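Local coordinates for protein probable glutathione S-transferase 5 (Caenorhabditis elegans, PDB 1ZL9) that conjugates reduced glutathione to a wide range of hydrophobic electrophiles of internal and external origin, and may help detoxify reactive oxygen species during bacterial infection, at residues G136-F141 with G148-D153; W157-I162 with E187-I192. All blocks are in the same frame, centred on the assembly; numbering follows the deposited sequence.

Contact 1 (G136-F141 with G148-D153)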
ATOM      1  N   GLY A 136       7.745  -8.946  15.406  1.00 14.73           N
ATOM      2  CA  GLY A 136       9.166  -9.310  15.352  1.00 15.69           C
ATOM      3  C   GLY A 136       9.871  -8.446  14.322  1.00 15.55           C
ATOM      4  O   GLY A 136      10.987  -7.988  14.561  1.00 16.81           O
ATOM      5  N   PHE A 137       9.192  -8.138  13.217  1.00 14.53           N
ATOM      6  CA  PHE A 137       9.788  -7.235  12.265  1.00 15.18           C
ATOM      7  C   PHE A 137       9.901  -5.797  12.859  1.00 14.91           C
ATOM      8  O   PHE A 137      10.890  -5.095  12.603  1.00 15.22           O
ATOM      9  CB  PHE A 137       8.991  -7.177  10.994  1.00 13.49           C
ATOM     10  CG  PHE A 137       8.907  -8.466  10.247  1.00 18.00           C
ATOM     11  CD1 PHE A 137       7.741  -8.814   9.617  1.00 19.39           C
ATOM     12  CD2 PHE A 137      10.014  -9.285  10.086  1.00 19.05           C
ATOM     13  CE1 PHE A 137       7.672 -10.049   8.862  1.00 21.20           C
ATOM     14  CE2 PHE A 137       9.926 -10.487   9.331  1.00 21.17           C
ATOM     15  CZ  PHE A 137       8.756 -10.841   8.739  1.00 19.32           C
ATOM     16  N   LEU A 138       8.906  -5.366  13.631  1.00 13.78           N
ATOM     17  CA  LEU A 138       8.944  -4.043  14.240  1.00 13.89           C
ATOM     18  C   LEU A 138      10.205  -3.942  15.146  1.00 15.54           C
ATOM     19  O   LEU A 138      10.928  -2.945  15.141  1.00 14.79           O
ATOM     20  CB  LEU A 138       7.696  -3.751  15.032  1.00 13.70           C
ATOM     21  CG  LEU A 138       6.451  -3.538  14.147  1.00 12.94           C
ATOM     22  CD1 LEU A 138       5.253  -3.380  15.154  1.00  9.93           C
ATOM     23  CD2 LEU A 138       6.562  -2.309  13.347  1.00 10.73           C
ATOM     24  N   VAL A 139      10.469  -5.006  15.892  1.00 16.50           N
ATOM     25  CA  VAL A 139      11.638  -5.015  16.787  1.00 16.45           C
ATOM     26  C   VAL A 139      12.945  -4.873  15.999  1.00 17.04           C
ATOM     27  O   VAL A 139      13.834  -4.120  16.437  1.00 17.38           O
ATOM     28  CB  VAL A 139      11.652  -6.263  17.666  1.00 16.21           C
ATOM     29  CG1 VAL A 139      12.994  -6.390  18.485  1.00 19.61           C
ATOM     30  CG2 VAL A 139      10.511  -6.266  18.599  1.00 16.47           C
ATOM     31  N   ASN A 140      13.042  -5.552  14.851  1.00 16.30           N
ATOM     32  CA  ASN A 140      14.181  -5.454  13.949  1.00 19.58           C
ATOM     33  C   ASN A 140      14.401  -4.016  13.494  1.00 19.04           C
ATOM     34  O   ASN A 140      15.536  -3.485  13.541  1.00 18.24           O
ATOM     35  CB  ASN A 140      13.994  -6.294  12.669  1.00 19.88           C
ATOM     36  CG  ASN A 140      14.034  -7.821  12.896  1.00 24.91           C
ATOM     37  OD1 ASN A 140      14.427  -8.305  13.960  1.00 27.35           O
ATOM     38  ND2 ASN A 140      13.539  -8.585  11.876  1.00 22.70           N
ATOM     39  N   PHE A 141      13.311  -3.344  13.111  1.00 18.77           N
ATOM     40  CA  PHE A 141      13.378  -1.912  12.757  1.00 17.72           C
ATOM     41  C   PHE A 141      13.847  -1.019  13.936  1.00 17.65           C
ATOM     42  O   PHE A 141      14.674  -0.137  13.747  1.00 17.93           O
ATOM     43  CB  PHE A 141      12.057  -1.404  12.188  1.00 18.05           C
ATOM     44  CG  PHE A 141      11.948  -1.567  10.715  1.00 15.77           C
ATOM     45  CD1 PHE A 141      11.901  -2.835  10.136  1.00 19.10           C
ATOM     46  CD2 PHE A 141      11.980  -0.478   9.906  1.00 18.56           C
ATOM     47  CE1 PHE A 141      11.835  -2.973   8.724  1.00 21.07           C
ATOM     48  CE2 PHE A 141      11.918  -0.591   8.482  1.00 18.84           C
ATOM     49  CZ  PHE A 141      11.873  -1.865   7.906  1.00 18.42           C
ATOM     50  N   GLY A 148      14.843   4.618  19.286  1.00 15.86           N
ATOM     51  CA  GLY A 148      13.519   4.542  19.884  1.00 14.75           C
ATOM     52  C   GLY A 148      12.380   4.808  18.862  1.00 13.86           C
ATOM     53  O   GLY A 148      11.201   4.594  19.179  1.00 13.67           O
ATOM     54  N   PHE A 149      12.729   5.242  17.655  1.00 14.81           N
ATOM     55  CA  PHE A 149      11.753   5.416  16.600  1.00 14.86           C
ATOM     56  C   PHE A 149      11.982   4.293  15.619  1.00 15.20           C
ATOM     57  O   PHE A 149      13.067   3.697  15.546  1.00 14.72           O
ATOM     58  CB  PHE A 149      11.924   6.769  15.878  1.00 14.48           C
ATOM     59  CG  PHE A 149      11.756   7.956  16.776  1.00 17.12           C
ATOM     60  CD1 PHE A 149      12.871   8.583  17.338  1.00 18.19           C
ATOM     61  CD2 PHE A 149      10.492   8.499  17.037  1.00 15.32           C
ATOM     62  CE1 PHE A 149      12.727   9.707  18.157  1.00 18.69           C
ATOM     63  CE2 PHE A 149      10.342   9.665  17.896  1.00 17.12           C
ATOM     64  CZ  PHE A 149      11.460  10.237  18.457  1.00 19.47           C
ATOM     65  N   LEU A 150      10.993   4.046  14.801  1.00 13.85           N
ATOM     66  CA  LEU A 150      11.027   2.887  13.892  1.00 13.72           C
ATOM     67  C   LEU A 150      11.946   3.093  12.706  1.00 14.77           C
ATOM     68  O   LEU A 150      12.664   2.186  12.343  1.00 13.99           O
ATOM     69  CB  LEU A 150       9.658   2.567  13.395  1.00 15.09           C
ATOM     70  CG  LEU A 150       8.766   1.874  14.415  1.00 13.45           C
ATOM     71  CD1 LEU A 150       7.330   1.951  13.933  1.00 13.15           C
ATOM     72  CD2 LEU A 150       9.122   0.400  14.584  1.00 15.49           C
ATOM     73  N   VAL A 151      11.944   4.312  12.148  1.00 14.32           N
ATOM     74  CA  VAL A 151      12.842   4.686  11.073  1.00 15.46           C
ATOM     75  C   VAL A 151      13.631   5.939  11.390  1.00 16.05           C
ATOM     76  O   VAL A 151      13.090   7.055  11.548  1.00 16.85           O
ATOM     77  CB  VAL A 151      12.080   4.902   9.765  1.00 13.78           C
ATOM     78  CG1 VAL A 151      13.015   5.333   8.675  1.00 15.90           C
ATOM     79  CG2 VAL A 151      11.411   3.613   9.402  1.00 17.19           C
ATOM     80  N   GLY A 152      14.938   5.771  11.397  1.00 17.96           N
ATOM     81  CA  GLY A 152      15.876   6.865  11.678  1.00 18.43           C
ATOM     82  C   GLY A 152      15.837   7.415  13.091  1.00 18.97           C
ATOM     83  O   GLY A 152      15.516   6.716  14.064  1.00 18.64           O
ATOM     84  N   ASP A 153      16.164   8.707  13.230  1.00 19.71           N
ATOM     85  CA  ASP A 153      16.348   9.297  14.576  1.00 19.96           C
ATOM     86  C   ASP A 153      15.233  10.209  15.052  1.00 19.75           C
ATOM     87  O   ASP A 153      15.384  10.852  16.049  1.00 18.30           O
ATOM     88  CB  ASP A 153      17.632  10.137  14.604  1.00 21.75           C
ATOM     89  CG  ASP A 153      18.830   9.317  14.556  1.00 27.96           C
ATOM     90  OD1 ASP A 153      19.903   9.901  14.203  1.00 40.58           O
ATOM     91  OD2 ASP A 153      18.829   8.070  14.866  1.00 37.70           O
TER
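In the all-helical C-terminal domain of this sigma-class transferase, the loop leading from helix 119-145 to helix 157-171 folds back on the helix it has just left, laying Leu150 and Val151 against Leu138 and Phe141. Leu150 carries most of the contact. Its CG stands beside its own backbone N (chi1 -75°), and this turns the CD2 branch onto the helix, where it touches the Leu138 CD2 methyl at 3.9 Å; the two side chains slant across one another. The same Leu150 CD2 lies 3.8 Å from the backbone Leu138 O and 4.2 Å from Phe141 CB, and so fits between residues one helical turn apart. Phe141 is approached at its rim rather than over a face: Leu150 O sits in the ring plane, 3.7 Å from Phe141 CD2. At the same CD2 edge of Phe141, Val151 CG2 comes to 4.2 Å, the two side chains running alongside each other in the same direction. No hydrogen bond joins the segments. Phe141 O and Leu150 O, both acceptors, come within 3.4 Å of each other; Ser145 OG hydrogen-bonds to Leu150 O and weakly to Phe141 O, which would offset their closeness. Helix 84-112 lies against the apolar seam, placing Leu93 on both Leu138 and Leu150, while Ile162 of helix 157-171 touches the same two leucines. One turn before Phe141, Phe137 meets Phe50 of the second subunit edge-to-face, so this stretch of helix 119-145 also borders the dimer interface.

Contact 2 (W157-I162 with E187-I192); sequences WIDLAI and EKIQAI
Ile189 directs both of its branches at Asp159 and Leu160: with chi1 at -63°, CG1 lies beside the backbone N and CG2 beside the carbonyl carbon, and chi2 at -54° swings CD1 to the Asp159 side chain. Asp159 has a similar first torsion (-71°), with its carboxylate carbon opposite its own carbonyl carbon. Ile189 CD1 packs on Asp159 CB at 3.8 Å and lies 4.1 Å from Asp159 CG, so the methyl meets the aliphatic root of the acid. The CG2 branch goes a different way, resting on the backbone at Asp159 O (3.9 Å) and touching Leu160 CD2 at 4.0 Å. Leu160 starts out pointing away from helix 180-191, and only the end of its side chain comes back to the isoleucine. Ile189 crosses both partners at roughly a right angle. Between them these contacts bring helix 180-191 against the first turn of helix 157-171, with the CA atoms of Leu160 and Ile189 6.7 Å apart. That turn bears one half of a capping box: Asp159 OD2 accepts from the backbone N of Thr156, just ahead of the helix. The other carboxylate oxygen, OD1, is taken by Leu150 N of the preceding loop, so each oxygen of this buried acid has a backbone N-H partner, consistent with its being charged. His185, also on helix 180-191, adds a weak hydrogen bond from NE2 to Asp159 O. Phe149 touches both Asp159 and Ile189, and Gln20 of helix 16-25 touches Leu160.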
ATOM      1  N   TRP A 157       5.393   9.132  10.471  1.00 13.49           N
ATOM      2  CA  TRP A 157       3.972   8.742  10.614  1.00 12.87           C
ATOM      3  C   TRP A 157       3.772   7.254  10.920  1.00 13.38           C
ATOM      4  O   TRP A 157       2.762   6.876  11.518  1.00 13.73           O
ATOM      5  CB  TRP A 157       3.184   9.194   9.391  1.00 13.14           C
ATOM      6  CG  TRP A 157       3.398   8.483   8.111  1.00 11.73           C
ATOM      7  CD1 TRP A 157       4.216   8.823   7.116  1.00 13.76           C
ATOM      8  CD2 TRP A 157       2.664   7.324   7.647  1.00 14.74           C
ATOM      9  NE1 TRP A 157       4.105   7.926   6.069  1.00 14.59           N
ATOM     10  CE2 TRP A 157       3.149   6.997   6.372  1.00 14.10           C
ATOM     11  CE3 TRP A 157       1.662   6.533   8.202  1.00 15.65           C
ATOM     12  CZ2 TRP A 157       2.596   5.976   5.586  1.00 15.73           C
ATOM     13  CZ3 TRP A 157       1.169   5.498   7.474  1.00 14.77           C
ATOM     14  CH2 TRP A 157       1.609   5.236   6.151  1.00 16.68           C
ATOM     15  N   ILE A 158       4.724   6.397  10.550  1.00 12.81           N
ATOM     16  CA  ILE A 158       4.554   4.988  10.857  1.00 14.18           C
ATOM     17  C   ILE A 158       4.709   4.783  12.355  1.00 13.21           C
ATOM     18  O   ILE A 158       4.070   3.900  12.897  1.00 12.86           O
ATOM     19  CB  ILE A 158       5.452   4.064   9.958  1.00 14.51           C
ATOM     20  CG1 ILE A 158       5.016   2.586  10.085  1.00 16.98           C
ATOM     21  CG2 ILE A 158       6.966   4.202  10.295  1.00 16.67           C
ATOM     22  CD1 ILE A 158       3.623   2.245   9.609  1.00 17.97           C
ATOM     23  N   ASP A 159       5.508   5.620  13.037  1.00 13.66           N
ATOM     24  CA  ASP A 159       5.538   5.606  14.511  1.00 13.84           C
ATOM     25  C   ASP A 159       4.130   5.882  15.086  1.00 13.55           C
ATOM     26  O   ASP A 159       3.699   5.258  16.041  1.00 12.43           O
ATOM     27  CB  ASP A 159       6.455   6.658  15.042  1.00 14.52           C
ATOM     28  CG  ASP A 159       7.916   6.364  14.802  1.00 16.73           C
ATOM     29  OD1 ASP A 159       8.430   5.252  15.167  1.00 13.45           O
ATOM     30  OD2 ASP A 159       8.626   7.269  14.326  1.00 16.84           O
ATOM     31  N   LEU A 160       3.457   6.889  14.525  1.00 12.68           N
ATOM     32  CA  LEU A 160       2.132   7.248  15.000  1.00 13.79           C
ATOM     33  C   LEU A 160       1.167   6.091  14.819  1.00 13.31           C
ATOM     34  O   LEU A 160       0.384   5.795  15.743  1.00 14.38           O
ATOM     35  CB  LEU A 160       1.570   8.506  14.276  1.00 12.73           C
ATOM     36  CG  LEU A 160       2.368   9.771  14.578  1.00 12.71           C
ATOM     37  CD1 LEU A 160       1.988  10.902  13.655  1.00 14.96           C
ATOM     38  CD2 LEU A 160       2.233  10.319  15.956  1.00 12.54           C
ATOM     39  N   ALA A 161       1.185   5.493  13.642  1.00 12.68           N
ATOM     40  CA  ALA A 161       0.255   4.402  13.330  1.00 13.46           C
ATOM     41  C   ALA A 161       0.536   3.174  14.208  1.00 12.60           C
ATOM     42  O   ALA A 161      -0.398   2.582  14.804  1.00 11.48           O
ATOM     43  CB  ALA A 161       0.237   4.032  11.818  1.00 12.70           C
ATOM     44  N   ILE A 162       1.802   2.821  14.350  1.00 11.92           N
ATOM     45  CA  ILE A 162       2.117   1.617  15.092  1.00 11.50           C
ATOM     46  C   ILE A 162       1.873   1.834  16.589  1.00 11.50           C
ATOM     47  O   ILE A 162       1.361   0.976  17.276  1.00 12.06           O
ATOM     48  CB  ILE A 162       3.597   1.195  14.806  1.00 11.22           C
ATOM     49  CG1 ILE A 162       3.782   0.711  13.329  1.00 10.17           C
ATOM     50  CG2 ILE A 162       4.057   0.171  15.762  1.00 12.14           C
ATOM     51  CD1 ILE A 162       2.868  -0.416  12.899  1.00 15.15           C
ATOM     52  N   GLU A 187       4.410   3.959  24.470  1.00 16.95           N
ATOM     53  CA  GLU A 187       4.459   4.934  25.556  1.00 17.87           C
ATOM     54  C   GLU A 187       5.219   6.175  25.168  1.00 17.49           C
ATOM     55  O   GLU A 187       4.782   7.290  25.525  1.00 17.79           O
ATOM     56  CB  GLU A 187       5.053   4.312  26.836  1.00 18.08           C
ATOM     57  CG  GLU A 187       4.122   3.212  27.328  1.00 22.05           C
ATOM     58  CD  GLU A 187       4.776   2.289  28.382  1.00 29.15           C
ATOM     59  OE1 GLU A 187       4.020   1.555  29.059  1.00 33.09           O
ATOM     60  OE2 GLU A 187       6.020   2.286  28.517  1.00 27.25           O
ATOM     61  N   LYS A 188       6.381   6.020  24.499  1.00 16.42           N
ATOM     62  CA  LYS A 188       7.174   7.160  24.034  1.00 16.84           C
ATOM     63  C   LYS A 188       6.400   8.070  23.002  1.00 16.27           C
ATOM     64  O   LYS A 188       6.391   9.312  23.087  1.00 15.69           O
ATOM     65  CB  LYS A 188       8.461   6.630  23.344  1.00 17.98           C
ATOM     66  CG  LYS A 188       9.370   7.680  22.676  1.00 19.01           C
ATOM     67  CD  LYS A 188      10.547   7.008  21.926  1.00 20.95           C
ATOM     68  CE  LYS A 188      11.437   7.994  21.255  1.00 20.02           C
ATOM     69  NZ  LYS A 188      11.879   9.105  22.168  1.00 21.05           N
ATOM     70  N   ILE A 189       5.818   7.450  21.981  1.00 14.35           N
ATOM     71  CA  ILE A 189       5.194   8.217  20.909  1.00 13.35           C
ATOM     72  C   ILE A 189       3.908   8.894  21.467  1.00 13.84           C
ATOM     73  O   ILE A 189       3.621  10.053  21.191  1.00 14.07           O
ATOM     74  CB  ILE A 189       4.847   7.285  19.727  1.00 12.80           C
ATOM     75  CG1 ILE A 189       6.075   6.653  19.102  1.00 15.45           C
ATOM     76  CG2 ILE A 189       4.053   8.078  18.656  1.00 12.69           C
ATOM     77  CD1 ILE A 189       7.168   7.586  18.666  1.00 16.17           C
ATOM     78  N   GLN A 190       3.163   8.166  22.302  1.00 13.24           N
ATOM     79  CA  GLN A 190       1.915   8.683  22.878  1.00 15.08           C
ATOM     80  C   GLN A 190       2.051   9.758  23.979  1.00 15.50           C
ATOM     81  O   GLN A 190       1.077  10.457  24.302  1.00 14.93           O
ATOM     82  CB  GLN A 190       0.988   7.543  23.279  1.00 14.12           C
ATOM     83  CG  GLN A 190       0.667   6.613  22.072  1.00 17.07           C
ATOM     84  CD  GLN A 190      -0.791   6.438  21.729  1.00 15.70           C
ATOM     85  OE1 GLN A 190      -1.191   6.495  20.533  1.00 20.79           O
ATOM     86  NE2 GLN A 190      -1.579   6.123  22.724  1.00 10.87           N
ATOM     87  N   ALA A 191       3.265   9.873  24.516  1.00 15.28           N
ATOM     88  CA  ALA A 191       3.658  10.978  25.407  1.00 15.62           C
ATOM     89  C   ALA A 191       4.100  12.263  24.665  1.00 15.75           C
ATOM     90  O   ALA A 191       4.181  13.297  25.271  1.00 15.69           O
ATOM     91  CB  ALA A 191       4.813  10.523  26.391  1.00 16.32           C
ATOM     92  N   ILE A 192       4.357  12.227  23.354  1.00 14.12           N
ATOM     93  CA  ILE A 192       4.654  13.466  22.647  1.00 13.78           C
ATOM     94  C   ILE A 192       3.532  14.451  22.934  1.00 13.78           C
ATOM     95  O   ILE A 192       2.370  14.080  22.798  1.00 14.94           O
ATOM     96  CB  ILE A 192       4.854  13.205  21.110  1.00 13.28           C
ATOM     97  CG1 ILE A 192       6.080  12.333  20.915  1.00 15.07           C
ATOM     98  CG2 ILE A 192       4.921  14.548  20.359  1.00 14.72           C
ATOM     99  CD1 ILE A 192       6.260  11.782  19.512  1.00 18.50           C
TER

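Both contacts are buried, their centres about 12 Å apart, but contact 2 lies nearer the middle of the chain, some 10 Å from its centre against 16 Å for contact 1. Helix joins loop in contact 1 and helix joins helix in contact 2. Apolar touches dominate both, without a hydrogen bond between the paired segments; a ring edge with a carbonyl in its plane marks the first, an aspartate packed through its CB the second. The Leu150-Asp159 bond ties the loop 148-153 to the helix of contact 2, and Phe149 CZ packs on Lys188 CE at 3.6 Å. The second subunit touches a segment of contact 1, at Phe137, and neither segment of contact 2.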